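Local coordinates for acetoin utilization protein AcuB, putative (PDB 2O16) that is of unknown function but contains paired CBS domains, a module that in many relatives senses adenosine-containing ligands, and is putatively linked to acetoin utilization, at residues A[15-20]-A[40-45]; A[46-51]-A[118-123]; A[89-94]-A[112-117]; A[19-24]-A[79-84]. All coordinates share one frame; numbering follows the deposited sequence.

Interactions 1 and 3 are equivalent contacts in the two CBS domains of the chain: each lays an irregular stretch alongside a strand, with a helix between them in sequence, and their centres are about 15 Å apart. Interaction 2 lies between them, its centre about 7 Å from interaction 1 and 8 Å from interaction 3. It joins strand 48-53, the antiparallel neighbour of 38-42, to strand 119-124, the neighbour of 112-116, and so couples the two halves. Interaction 4 shares Leu19 and Arg20 with interaction 1 and ties that side to helix 80-83, about 21 Å from interaction 3 between centres. The segments of interactions 2 and 4 alternate along the chain, and each joins an early part of the chain to a later one.

Interaction 1: residues A[15-20]-A[40-45]; sequences PHTLLR and PIVDAN
Leu18 O is gripped by two neighbouring residues of strand 38-42: Val42 N donates to Leu18 O at 3.0 Å, and Ile41 CA lies 3.2 Å from Leu18 O in a CA-H...O contact. The amide of Leu18 is used as well, Leu18 N donating to Pro40 O at 3.0 Å. Leu18 thus bonds to the residues flanking Ile41, the pattern of a parallel bridge. Proline at 40 has a carbonyl for Leu18 N but no N-H for His16 O; Pro40 CD lies 3.4 Å from His16 O instead, and the pairing does not extend that way. At the other end a water carries it a step further, accepting from Arg20 N and donating to Val42 O at 2.6 Å.

Side chains pack on both sides of this single bridge. Thr17 and Val42 cross at about a right angle; with chi1 58°, Thr17 OG1 sits between the backbone N and the carbonyl carbon and touches Val42 CG2 at 3.6 Å. Branched Ile41 turns CG2 onto Arg20 CA, 3.5 Å away, while Leu19 bends CD2 back to Val42 O. Leu18 packs against Ala27 and Leu30 of helix 24-34. Extended segment, helix and strand together resemble the beta-alpha-beta start of the CBS fold.

Interaction 2: residues A[46-51]-A[118-123]; sequences KKLLGI and DVLVGI
Lys46, at the turn before strand 48-53, meets the second segment through its backbone: Leu120 N donates to Lys46 O at 2.9 Å, almost straight at 176°. Lys46 CB rests on Val119 CG1, 3.9 Å away, while the rest of the lysine side chain, extended beyond CG, carries the ammonium group away from the contact, as suits a long polar residue at the surface. The positive phi of Lys46 (69°) belongs to the tight turn that presents this carbonyl.

Lys47 stands across from Val119 with their CA atoms 4.3 Å apart, a non-hydrogen-bonded pair of an antiparallel bridge. Its CA makes a CA-H...O contact with Asp118 O, and its methylenes pass obliquely over Asp118, Lys47 CD reaching Asp118 CB at 3.9 Å. The chain then bends at chi4 (-41°), which brings NZ to 4.1 Å from Val119 CG2; the carboxylate OD2 of Asp118 is 5.6 Å from Lys47 NZ, so any attraction between the charges acts at a distance. The bridge joins the turn ends of two hairpins, one from each CBS domain, as in the pseudo-twofold CBS pair known as a Bateman module.

Leu48 gives the reciprocal bond, its N donating to Asp118 O at 3.1 Å, and a water donates to both Leu48 O and Asp118 O. Leu48 CD1 approaches Leu120 CD1 at 4.3 Å, where two leucines suit an apolar cluster that Pro113 also joins. Leu49 and Gly50 together pair with Ile41 of strand 38-42, a classic beta bulge, and by Ile51 the two backbones have diverged.

Interaction 3: residues A[89-94]-A[112-117]; sequences TSVAPQ and LPVVAK
Val91 and Leu112 form the tight side of this contact, their side chains crossing at about a right angle. Val91 CG1, set between the backbone N and the carbonyl carbon by chi1 69°, meets Leu112 CD2 at 3.7 Å and also approaches Val114 CG2. The other methyl of Leu112, CD1, reaches Thr89 CG2 at 3.6 Å, so the two methyls of Leu112 are divided between Thr89 and Val91. Farther along, Pro93 CA and CB meet Val114 CG1, CA at 3.4 Å. Leu112 and Val114 are both buried here.

Elsewhere contacts are fewer. Ser90 OG touches Val115 CG2 at 3.5 Å, Ala92 and Ala116 add little, and beyond Pro93 the segments separate.

Between the two sides runs a single parallel bridge. Val91 N donates to Pro113 O at 3.0 Å and Val115 N to Val91 O at 2.9 Å, the two bonds flanking Val114. Pro113 accepts from Val91 N but has no N-H for Thr89 O. Likewise Pro93 has none to give Val115 O; Pro93 CD lies 3.3 Å from Val115 O instead, so the regular bonding stops. Val91 and Leu112 pack against Ser100 and Met104 of helix 97-106, which links extended segment and strand, resembling the beta-alpha-beta start of the CBS fold.

Interaction 4: residues A[19-24]-A[79-84]; sequences LRTHTL and PLFEVM
The guanidinium of Arg20 lies flat on the ring of Phe81, the planes only 13° apart and the centres 4.1 Å from each other. The stack is offset: NH2 hangs over the ring towards its rim, 3.3 Å from Phe81 CG, whereas Phe81 CD2 sits over the centre of the guanidinium. A bend at chi3 (-71°) turns Arg20 NE to begin this overlap. At the edge of the ring, near its plane, Thr21 CG2 approaches CE2. An arginine suits this exposed place because its flat cation can gain cation-pi attraction on an aromatic face while remaining near solvent.

Two backbone bonds join the segments beside the stack. Phe81 N donates to Arg20 O at 2.8 Å, and Leu80 N donates to His22 O at 2.8 Å. The type I turn from Leu19 to His22 thus supplies carbonyls to amides at the start of the short, weakly bonded helix 80-83. Leu80 CG and CD1 lie against the carbonyls of His22 and Thr23, CD1 being 3.4 Å from Thr23 O.

Thr23 occupies the N-cap of helix 24-34, its hydroxyl capping a backbone amide while Asp26 OD2 accepts from Thr23 N, which fits a capping box. Next to it, Leu24 packs on Leu57 and Ala60 of helix 54-64, and Leu24 CD1 approaches Val83 CG2 at 4.5 Å. Leu80 touches Ile41 of strand 38-42 and Val52 of strand 48-53, with Met84 covering the same strands, so helix 80-83 sits against that sheet and beside the start of helix 24-34.

Interaction 1: residues A[15-20]-A[40-45]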
loop_
_atom_site.group_PDB
_atom_site.type_symbol
_atom_site.label_atom_id
_atom_site.label_comp_id
_atom_site.label_asym_id
_atom_site.label_seq_id
_atom_site.Cartn_x
_atom_site.Cartn_y
_atom_site.Cartn_z
ATOM N N PRO A 15 -4.611 -6.797 3.556
ATOM C CA PRO A 15 -4.449 -6.558 2.122
ATOM C C PRO A 15 -3.933 -7.824 1.436
ATOM O O PRO A 15 -3.287 -8.653 2.079
ATOM C CB PRO A 15 -3.382 -5.464 2.052
ATOM C CG PRO A 15 -2.615 -5.585 3.318
ATOM C CD PRO A 15 -3.623 -6.063 4.359
ATOM N N HIS A 16 -4.267 -7.967 0.169
ATOM C CA HIS A 16 -3.718 -9.004 -0.695
ATOM C C HIS A 16 -2.256 -8.710 -0.960
ATOM O O HIS A 16 -1.889 -7.593 -1.352
ATOM C CB HIS A 16 -4.467 -9.060 -2.016
ATOM C CG HIS A 16 -5.870 -9.575 -1.873
ATOM N ND1 HIS A 16 -6.913 -8.775 -1.452
ATOM C CD2 HIS A 16 -6.397 -10.805 -2.084
ATOM C CE1 HIS A 16 -8.030 -9.490 -1.423
ATOM N NE2 HIS A 16 -7.743 -10.727 -1.792
ATOM N N THR A 17 -1.453 -9.736 -0.769
ATOM C CA THR A 17 0.020 -9.643 -0.847
ATOM C C THR A 17 0.546 -10.722 -1.802
ATOM O O THR A 17 -0.198 -11.634 -2.213
ATOM C CB THR A 17 0.641 -9.867 0.530
ATOM O OG1 THR A 17 0.234 -11.148 1.014
ATOM C CG2 THR A 17 0.177 -8.799 1.516
ATOM N N LEU A 18 1.817 -10.630 -2.163
ATOM C CA LEU A 18 2.441 -11.640 -3.034
ATOM C C LEU A 18 3.829 -11.956 -2.506
ATOM O O LEU A 18 4.450 -11.079 -1.887
ATOM C CB LEU A 18 2.522 -11.102 -4.467
ATOM C CG LEU A 18 1.181 -11.094 -5.238
ATOM C CD1 LEU A 18 1.356 -10.499 -6.595
ATOM C CD2 LEU A 18 0.513 -12.515 -5.361
ATOM N N LEU A 19 4.316 -13.188 -2.741
ATOM C CA LEU A 19 5.731 -13.532 -2.456
ATOM C C LEU A 19 6.660 -12.863 -3.460
ATOM O O LEU A 19 6.240 -12.511 -4.565
ATOM C CB LEU A 19 5.953 -15.067 -2.494
ATOM C CG LEU A 19 5.142 -15.884 -1.493
ATOM C CD1 LEU A 19 5.231 -17.441 -1.739
ATOM C CD2 LEU A 19 5.529 -15.509 -0.040
ATOM N N ARG A 20 7.922 -12.650 -3.063
ATOM C CA ARG A 20 8.885 -11.888 -3.891
ATOM C C ARG A 20 9.299 -12.597 -5.165
ATOM O O ARG A 20 9.869 -11.978 -6.081
ATOM C CB ARG A 20 10.165 -11.636 -3.078
ATOM C CG ARG A 20 10.911 -12.940 -2.694
ATOM C CD ARG A 20 12.009 -12.690 -1.637
ATOM N NE ARG A 20 13.142 -11.966 -2.212
ATOM C CZ ARG A 20 14.158 -12.540 -2.867
ATOM N NH1 ARG A 20 14.203 -13.855 -3.062
ATOM N NH2 ARG A 20 15.132 -11.792 -3.344
ATOM N N PRO A 40 1.535 -5.181 -1.567
ATOM C CA PRO A 40 2.705 -5.432 -0.738
ATOM C C PRO A 40 3.337 -6.826 -1.066
ATOM O O PRO A 40 2.626 -7.824 -1.386
ATOM C CB PRO A 40 2.141 -5.386 0.687
ATOM C CG PRO A 40 0.781 -4.680 0.556
ATOM C CD PRO A 40 0.287 -5.092 -0.774
ATOM N N ILE A 41 4.661 -6.856 -1.026
ATOM C CA ILE A 41 5.453 -8.077 -1.179
ATOM C C ILE A 41 5.917 -8.529 0.209
ATOM O O ILE A 41 6.517 -7.743 0.950
ATOM C CB ILE A 41 6.700 -7.806 -2.075
ATOM C CG1 ILE A 41 6.308 -7.154 -3.425
ATOM C CG2 ILE A 41 7.565 -9.074 -2.226
ATOM C CD1 ILE A 41 5.199 -7.848 -4.194
ATOM N N VAL A 42 5.632 -9.779 0.579
ATOM C CA VAL A 42 5.897 -10.241 1.949
ATOM C C VAL A 42 6.623 -11.572 1.934
ATOM O O VAL A 42 6.637 -12.250 0.901
ATOM C CB VAL A 42 4.589 -10.399 2.767
ATOM C CG1 VAL A 42 3.898 -9.032 2.964
ATOM C CG2 VAL A 42 3.630 -11.421 2.069
ATOM N N ASP A 43 7.229 -11.948 3.064
ATOM C CA ASP A 43 7.802 -13.303 3.185
ATOM C C ASP A 43 6.727 -14.252 3.733
ATOM O O ASP A 43 5.591 -13.851 3.927
ATOM C CB ASP A 43 9.106 -13.289 4.031
ATOM C CG ASP A 43 8.867 -13.083 5.531
ATOM O OD1 ASP A 43 7.708 -13.054 6.019
ATOM O OD2 ASP A 43 9.884 -12.941 6.259
ATOM N N ALA A 44 7.098 -15.502 4.015
ATOM C CA ALA A 44 6.157 -16.510 4.483
ATOM C C ALA A 44 5.479 -16.161 5.795
ATOM O O ALA A 44 4.374 -16.643 6.049
ATOM C CB ALA A 44 6.847 -17.896 4.581
ATOM N N ASN A 45 6.126 -15.321 6.615
ATOM C CA ASN A 45 5.554 -14.887 7.886
ATOM C C ASN A 45 4.904 -13.518 7.842
ATOM O O ASN A 45 4.742 -12.868 8.890
ATOM C CB ASN A 45 6.616 -14.903 8.968
ATOM C CG ASN A 45 7.063 -16.314 9.303
ATOM O OD1 ASN A 45 6.235 -17.220 9.436
ATOM N ND2 ASN A 45 8.361 -16.505 9.420
HETATM O O HOH W 1 8.552 -13.519 -0.390
#

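Interaction 2: residues A[46-51]-A[118-123]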
loop_
_atom_site.group_PDB
_atom_site.type_symbol
_atom_site.label_atom_id
_atom_site.label_comp_id
_atom_site.label_asym_id
_atom_site.label_seq_id
_atom_site.Cartn_x
_atom_site.Cartn_y
_atom_site.Cartn_z
ATOM N N LYS A 46 4.566 -13.088 6.625
ATOM C CA LYS A 46 3.852 -11.843 6.383
ATOM C C LYS A 46 4.682 -10.609 6.693
ATOM O O LYS A 46 4.123 -9.524 6.834
ATOM C CB LYS A 46 2.521 -11.797 7.164
ATOM C CG LYS A 46 1.492 -12.824 6.714
ATOM C CD LYS A 46 0.198 -12.654 7.527
ATOM C CE LYS A 46 -0.876 -13.681 7.158
ATOM N NZ LYS A 46 -2.133 -13.476 7.997
ATOM N N LYS A 47 6.004 -10.758 6.762
ATOM C CA LYS A 47 6.886 -9.608 7.021
ATOM C C LYS A 47 7.086 -8.833 5.723
ATOM O O LYS A 47 7.250 -9.407 4.634
ATOM C CB LYS A 47 8.215 -10.014 7.639
ATOM C CG LYS A 47 8.024 -10.750 8.995
ATOM C CD LYS A 47 9.328 -11.057 9.693
ATOM C CE LYS A 47 9.149 -12.196 10.713
ATOM N NZ LYS A 47 7.873 -12.057 11.477
ATOM N N LEU A 48 7.041 -7.515 5.845
ATOM C CA LEU A 48 7.011 -6.669 4.675
ATOM C C LEU A 48 8.393 -6.638 4.069
ATOM O O LEU A 48 9.374 -6.346 4.764
ATOM C CB LEU A 48 6.568 -5.255 5.057
ATOM C CG LEU A 48 6.660 -4.214 3.939
ATOM C CD1 LEU A 48 5.591 -4.604 2.895
ATOM C CD2 LEU A 48 6.429 -2.790 4.503
ATOM N N LEU A 49 8.488 -6.955 2.784
ATOM C CA LEU A 49 9.757 -6.878 2.063
ATOM C C LEU A 49 9.781 -5.691 1.095
ATOM O O LEU A 49 10.836 -5.208 0.756
ATOM C CB LEU A 49 9.971 -8.141 1.233
ATOM C CG LEU A 49 9.987 -9.445 2.042
ATOM C CD1 LEU A 49 10.142 -10.651 1.107
ATOM C CD2 LEU A 49 11.125 -9.387 3.055
ATOM N N GLY A 50 8.612 -5.270 0.621
ATOM C CA GLY A 50 8.509 -4.163 -0.363
ATOM C C GLY A 50 7.068 -4.037 -0.842
ATOM O O GLY A 50 6.180 -4.667 -0.295
ATOM N N ILE A 51 6.836 -3.215 -1.874
ATOM C CA ILE A 51 5.505 -3.017 -2.382
ATOM C C ILE A 51 5.610 -2.637 -3.869
ATOM O O ILE A 51 6.552 -1.944 -4.274
ATOM C CB ILE A 51 4.716 -1.981 -1.500
ATOM C CG1 ILE A 51 3.329 -1.679 -2.081
ATOM C CG2 ILE A 51 5.529 -0.703 -1.266
ATOM C CD1 ILE A 51 2.405 -1.055 -1.069
ATOM N N ASP A 118 7.519 -5.947 12.329
ATOM C CA ASP A 118 7.822 -6.393 10.959
ATOM C C ASP A 118 6.655 -6.974 10.159
ATOM O O ASP A 118 6.722 -6.933 8.909
ATOM C CB ASP A 118 8.988 -7.388 10.910
ATOM C CG ASP A 118 10.339 -6.751 11.161
ATOM O OD1 ASP A 118 10.487 -5.500 11.109
ATOM O OD2 ASP A 118 11.278 -7.558 11.383
ATOM N N VAL A 119 5.622 -7.502 10.841
ATOM C CA VAL A 119 4.432 -8.085 10.155
ATOM C C VAL A 119 3.555 -7.007 9.529
ATOM O O VAL A 119 3.218 -6.012 10.186
ATOM C CB VAL A 119 3.511 -8.907 11.098
ATOM C CG1 VAL A 119 2.299 -9.497 10.312
ATOM C CG2 VAL A 119 4.294 -10.023 11.796
ATOM N N LEU A 120 3.185 -7.216 8.271
ATOM C CA LEU A 120 2.259 -6.314 7.593
ATOM C C LEU A 120 0.857 -6.508 8.159
ATOM O O LEU A 120 0.310 -7.614 8.049
ATOM C CB LEU A 120 2.247 -6.621 6.102
ATOM C CG LEU A 120 1.319 -5.713 5.298
ATOM C CD1 LEU A 120 1.932 -4.314 5.127
ATOM C CD2 LEU A 120 1.088 -6.376 3.985
ATOM N N VAL A 121 0.292 -5.475 8.796
ATOM C CA VAL A 121 -1.069 -5.564 9.337
ATOM C C VAL A 121 -2.113 -4.790 8.501
ATOM O O VAL A 121 -3.340 -4.948 8.658
ATOM C CB VAL A 121 -1.105 -5.156 10.845
ATOM C CG1 VAL A 121 -0.240 -6.133 11.655
ATOM C CG2 VAL A 121 -0.615 -3.699 11.058
ATOM N N GLY A 122 -1.638 -3.944 7.598
ATOM C CA GLY A 122 -2.585 -3.186 6.788
ATOM C C GLY A 122 -1.863 -2.310 5.788
ATOM O O GLY A 122 -0.641 -2.275 5.770
ATOM N N ILE A 123 -2.634 -1.596 4.963
ATOM C CA ILE A 123 -2.087 -0.537 4.100
ATOM C C ILE A 123 -2.984 0.686 4.159
ATOM O O ILE A 123 -4.191 0.556 4.393
ATOM C CB ILE A 123 -1.939 -0.967 2.604
ATOM C CG1 ILE A 123 -3.296 -1.444 2.019
ATOM C CG2 ILE A 123 -0.800 -2.027 2.477
ATOM C CD1 ILE A 123 -3.276 -1.760 0.465
HETATM O O HOH W 2 9.272 -6.198 7.603
#

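Interaction 3: residues A[89-94]-A[112-117]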
loop_
_atom_site.group_PDB
_atom_site.type_symbol
_atom_site.label_atom_id
_atom_site.label_comp_id
_atom_site.label_asym_id
_atom_site.label_seq_id
_atom_site.Cartn_x
_atom_site.Cartn_y
_atom_site.Cartn_z
ATOM N N THR A 89 8.890 2.518 2.724
ATOM C CA THR A 89 8.342 3.432 3.729
ATOM C C THR A 89 7.154 2.733 4.373
ATOM O O THR A 89 6.327 2.152 3.656
ATOM C CB THR A 89 7.911 4.769 3.091
ATOM O OG1 THR A 89 9.034 5.334 2.398
ATOM C CG2 THR A 89 7.434 5.806 4.173
ATOM N N SER A 90 7.090 2.757 5.697
ATOM C CA SER A 90 5.982 2.128 6.436
ATOM C C SER A 90 5.666 2.967 7.682
ATOM O O SER A 90 6.384 3.973 7.995
ATOM C CB SER A 90 6.337 0.681 6.840
ATOM O OG SER A 90 7.434 0.699 7.738
ATOM N N VAL A 91 4.598 2.570 8.379
ATOM C CA VAL A 91 4.178 3.255 9.608
ATOM C C VAL A 91 3.641 2.216 10.593
ATOM O O VAL A 91 3.211 1.134 10.177
ATOM C CB VAL A 91 3.095 4.331 9.285
ATOM C CG1 VAL A 91 1.734 3.675 8.850
ATOM C CG2 VAL A 91 2.852 5.305 10.471
ATOM N N ALA A 92 3.644 2.539 11.887
ATOM C CA ALA A 92 3.016 1.673 12.912
ATOM C C ALA A 92 1.506 1.898 13.013
ATOM O O ALA A 92 1.023 3.010 12.750
ATOM C CB ALA A 92 3.687 1.892 14.291
ATOM N N PRO A 93 0.733 0.842 13.364
ATOM C CA PRO A 93 -0.727 0.982 13.433
ATOM C C PRO A 93 -1.252 1.989 14.455
ATOM O O PRO A 93 -2.333 2.499 14.266
ATOM C CB PRO A 93 -1.197 -0.422 13.821
ATOM C CG PRO A 93 -0.025 -1.030 14.487
ATOM C CD PRO A 93 1.144 -0.531 13.693
ATOM N N GLN A 94 -0.492 2.280 15.510
ATOM C CA GLN A 94 -0.948 3.226 16.524
ATOM C C GLN A 94 -0.693 4.691 16.126
ATOM O O GLN A 94 -1.110 5.614 16.849
ATOM C CB GLN A 94 -0.287 2.922 17.884
ATOM C CG GLN A 94 1.225 3.167 17.892
ATOM C CD GLN A 94 2.058 1.949 17.467
ATOM O OE1 GLN A 94 1.530 0.950 16.936
ATOM N NE2 GLN A 94 3.376 2.020 17.736
ATOM N N LEU A 112 0.931 3.704 2.058
ATOM C CA LEU A 112 1.785 3.505 3.215
ATOM C C LEU A 112 1.407 2.178 3.895
ATOM O O LEU A 112 0.352 2.078 4.527
ATOM C CB LEU A 112 1.650 4.727 4.145
ATOM C CG LEU A 112 2.497 4.931 5.403
ATOM C CD1 LEU A 112 4.007 4.993 5.043
ATOM C CD2 LEU A 112 2.029 6.226 6.122
ATOM N N PRO A 113 2.261 1.138 3.740
ATOM C CA PRO A 113 2.078 -0.113 4.487
ATOM C C PRO A 113 2.154 0.145 5.984
ATOM O O PRO A 113 2.915 0.997 6.412
ATOM C CB PRO A 113 3.275 -0.974 4.062
ATOM C CG PRO A 113 3.781 -0.337 2.771
ATOM C CD PRO A 113 3.439 1.110 2.852
ATOM N N VAL A 114 1.350 -0.585 6.752
ATOM C CA VAL A 114 1.269 -0.460 8.199
ATOM C C VAL A 114 1.834 -1.770 8.751
ATOM O O VAL A 114 1.397 -2.872 8.377
ATOM C CB VAL A 114 -0.217 -0.277 8.660
ATOM C CG1 VAL A 114 -0.348 -0.135 10.197
ATOM C CG2 VAL A 114 -0.851 0.914 7.939
ATOM N N VAL A 115 2.852 -1.650 9.594
ATOM C CA VAL A 115 3.571 -2.824 10.087
ATOM C C VAL A 115 3.639 -2.797 11.624
ATOM O O VAL A 115 3.805 -1.736 12.218
ATOM C CB VAL A 115 5.005 -2.908 9.505
ATOM C CG1 VAL A 115 4.973 -3.163 7.949
ATOM C CG2 VAL A 115 5.777 -1.655 9.805
ATOM N N ALA A 116 3.484 -3.970 12.235
ATOM C CA ALA A 116 3.652 -4.140 13.674
ATOM C C ALA A 116 4.613 -5.318 13.827
ATOM O O ALA A 116 4.326 -6.427 13.346
ATOM C CB ALA A 116 2.337 -4.421 14.333
ATOM N N LYS A 117 5.768 -5.054 14.424
ATOM C CA LYS A 117 6.804 -6.099 14.637
ATOM C C LYS A 117 7.244 -6.772 13.336
ATOM O O LYS A 117 7.333 -8.009 13.255
ATOM C CB LYS A 117 6.281 -7.157 15.621
ATOM C CG LYS A 117 6.012 -6.602 17.025
ATOM C CD LYS A 117 5.531 -7.728 17.940
ATOM C CE LYS A 117 5.193 -7.250 19.355
ATOM N NZ LYS A 117 4.528 -8.340 20.156
#

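Interaction 4: residues A[19-24]-A[79-84]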
loop_
_atom_site.group_PDB
_atom_site.type_symbol
_atom_site.label_atom_id
_atom_site.label_comp_id
_atom_site.label_asym_id
_atom_site.label_seq_id
_atom_site.Cartn_x
_atom_site.Cartn_y
_atom_site.Cartn_z
ATOM N N LEU A 19 4.316 -13.188 -2.741
ATOM C CA LEU A 19 5.731 -13.532 -2.456
ATOM C C LEU A 19 6.660 -12.863 -3.460
ATOM O O LEU A 19 6.240 -12.511 -4.565
ATOM C CB LEU A 19 5.953 -15.067 -2.494
ATOM C CG LEU A 19 5.142 -15.884 -1.493
ATOM C CD1 LEU A 19 5.231 -17.441 -1.739
ATOM C CD2 LEU A 19 5.529 -15.509 -0.040
ATOM N N ARG A 20 7.922 -12.650 -3.063
ATOM C CA ARG A 20 8.885 -11.888 -3.891
ATOM C C ARG A 20 9.299 -12.597 -5.165
ATOM O O ARG A 20 9.869 -11.978 -6.081
ATOM C CB ARG A 20 10.165 -11.636 -3.078
ATOM C CG ARG A 20 10.911 -12.940 -2.694
ATOM C CD ARG A 20 12.009 -12.690 -1.637
ATOM N NE ARG A 20 13.142 -11.966 -2.212
ATOM C CZ ARG A 20 14.158 -12.540 -2.867
ATOM N NH1 ARG A 20 14.203 -13.855 -3.062
ATOM N NH2 ARG A 20 15.132 -11.792 -3.344
ATOM N N THR A 21 9.051 -13.917 -5.188
ATOM C CA THR A 21 9.282 -14.753 -6.346
ATOM C C THR A 21 8.059 -14.926 -7.253
ATOM O O THR A 21 8.143 -15.542 -8.314
ATOM C CB THR A 21 9.851 -16.158 -5.919
ATOM O OG1 THR A 21 9.106 -16.679 -4.808
ATOM C CG2 THR A 21 11.312 -16.034 -5.513
ATOM N N HIS A 22 6.899 -14.425 -6.839
ATOM C CA HIS A 22 5.826 -14.246 -7.808
ATOM C C HIS A 22 6.263 -13.165 -8.792
ATOM O O HIS A 22 7.341 -12.567 -8.614
ATOM C CB HIS A 22 4.514 -13.922 -7.109
ATOM C CG HIS A 22 3.732 -15.141 -6.745
ATOM N ND1 HIS A 22 4.303 -16.216 -6.096
ATOM C CD2 HIS A 22 2.426 -15.463 -6.939
ATOM C CE1 HIS A 22 3.384 -17.151 -5.905
ATOM N NE2 HIS A 22 2.233 -16.713 -6.390
ATOM N N THR A 23 5.503 -12.961 -9.869
ATOM C CA THR A 23 6.032 -12.174 -10.976
ATOM C C THR A 23 5.237 -10.881 -11.204
ATOM O O THR A 23 4.164 -10.678 -10.579
ATOM C CB THR A 23 5.981 -12.976 -12.288
ATOM O OG1 THR A 23 4.613 -13.139 -12.660
ATOM C CG2 THR A 23 6.651 -14.360 -12.120
ATOM N N LEU A 24 5.774 -10.029 -12.074
ATOM C CA LEU A 24 5.029 -8.864 -12.616
ATOM C C LEU A 24 3.635 -9.282 -13.107
ATOM O O LEU A 24 2.611 -8.622 -12.812
ATOM C CB LEU A 24 5.798 -8.211 -13.771
ATOM C CG LEU A 24 5.256 -6.852 -14.281
ATOM C CD1 LEU A 24 6.400 -6.009 -14.800
ATOM C CD2 LEU A 24 4.184 -7.036 -15.341
ATOM N N PRO A 79 10.651 -11.553 -11.736
ATOM C CA PRO A 79 10.268 -11.719 -10.334
ATOM C C PRO A 79 10.042 -10.374 -9.631
ATOM O O PRO A 79 10.718 -9.398 -9.951
ATOM C CB PRO A 79 11.450 -12.442 -9.710
ATOM C CG PRO A 79 12.192 -13.043 -10.844
ATOM C CD PRO A 79 11.990 -12.103 -12.006
ATOM N N LEU A 80 9.045 -10.316 -8.749
ATOM C CA LEU A 80 8.702 -9.062 -8.057
ATOM C C LEU A 80 9.860 -8.470 -7.253
ATOM O O LEU A 80 9.989 -7.232 -7.181
ATOM C CB LEU A 80 7.437 -9.233 -7.199
ATOM C CG LEU A 80 6.188 -9.441 -8.083
ATOM C CD1 LEU A 80 5.062 -10.073 -7.343
ATOM C CD2 LEU A 80 5.724 -8.111 -8.785
ATOM N N PHE A 81 10.708 -9.318 -6.658
ATOM C CA PHE A 81 11.901 -8.784 -5.968
ATOM C C PHE A 81 12.797 -7.897 -6.877
ATOM O O PHE A 81 13.510 -7.005 -6.370
ATOM C CB PHE A 81 12.701 -9.862 -5.205
ATOM C CG PHE A 81 13.543 -10.778 -6.091
ATOM C CD1 PHE A 81 14.766 -10.336 -6.630
ATOM C CD2 PHE A 81 13.130 -12.078 -6.355
ATOM C CE1 PHE A 81 15.537 -11.187 -7.446
ATOM C CE2 PHE A 81 13.881 -12.930 -7.149
ATOM C CZ PHE A 81 15.095 -12.480 -7.706
ATOM N N GLU A 82 12.760 -8.137 -8.191
ATOM C CA GLU A 82 13.501 -7.287 -9.154
ATOM C C GLU A 82 12.766 -5.994 -9.506
ATOM O O GLU A 82 13.372 -5.053 -10.011
ATOM C CB GLU A 82 13.834 -8.060 -10.445
ATOM C CG GLU A 82 14.820 -9.183 -10.192
ATOM C CD GLU A 82 15.334 -9.874 -11.443
ATOM O OE1 GLU A 82 14.821 -9.620 -12.559
ATOM O OE2 GLU A 82 16.277 -10.687 -11.293
ATOM N N VAL A 83 11.453 -5.970 -9.311
ATOM C CA VAL A 83 10.650 -4.802 -9.679
ATOM C C VAL A 83 10.479 -3.851 -8.479
ATOM O O VAL A 83 10.498 -2.615 -8.631
ATOM C CB VAL A 83 9.272 -5.232 -10.242
ATOM C CG1 VAL A 83 8.380 -4.017 -10.544
ATOM C CG2 VAL A 83 9.446 -6.120 -11.532
ATOM N N MET A 84 10.326 -4.410 -7.283
ATOM C CA MET A 84 10.003 -3.565 -6.131
ATOM C C MET A 84 11.206 -2.672 -5.740
ATOM O O MET A 84 12.386 -3.081 -5.843
ATOM C CB MET A 84 9.551 -4.415 -4.936
ATOM C CG MET A 84 10.669 -5.223 -4.310
ATOM S SD MET A 84 9.978 -6.523 -3.268
ATOM C CE MET A 84 11.439 -7.118 -2.399
#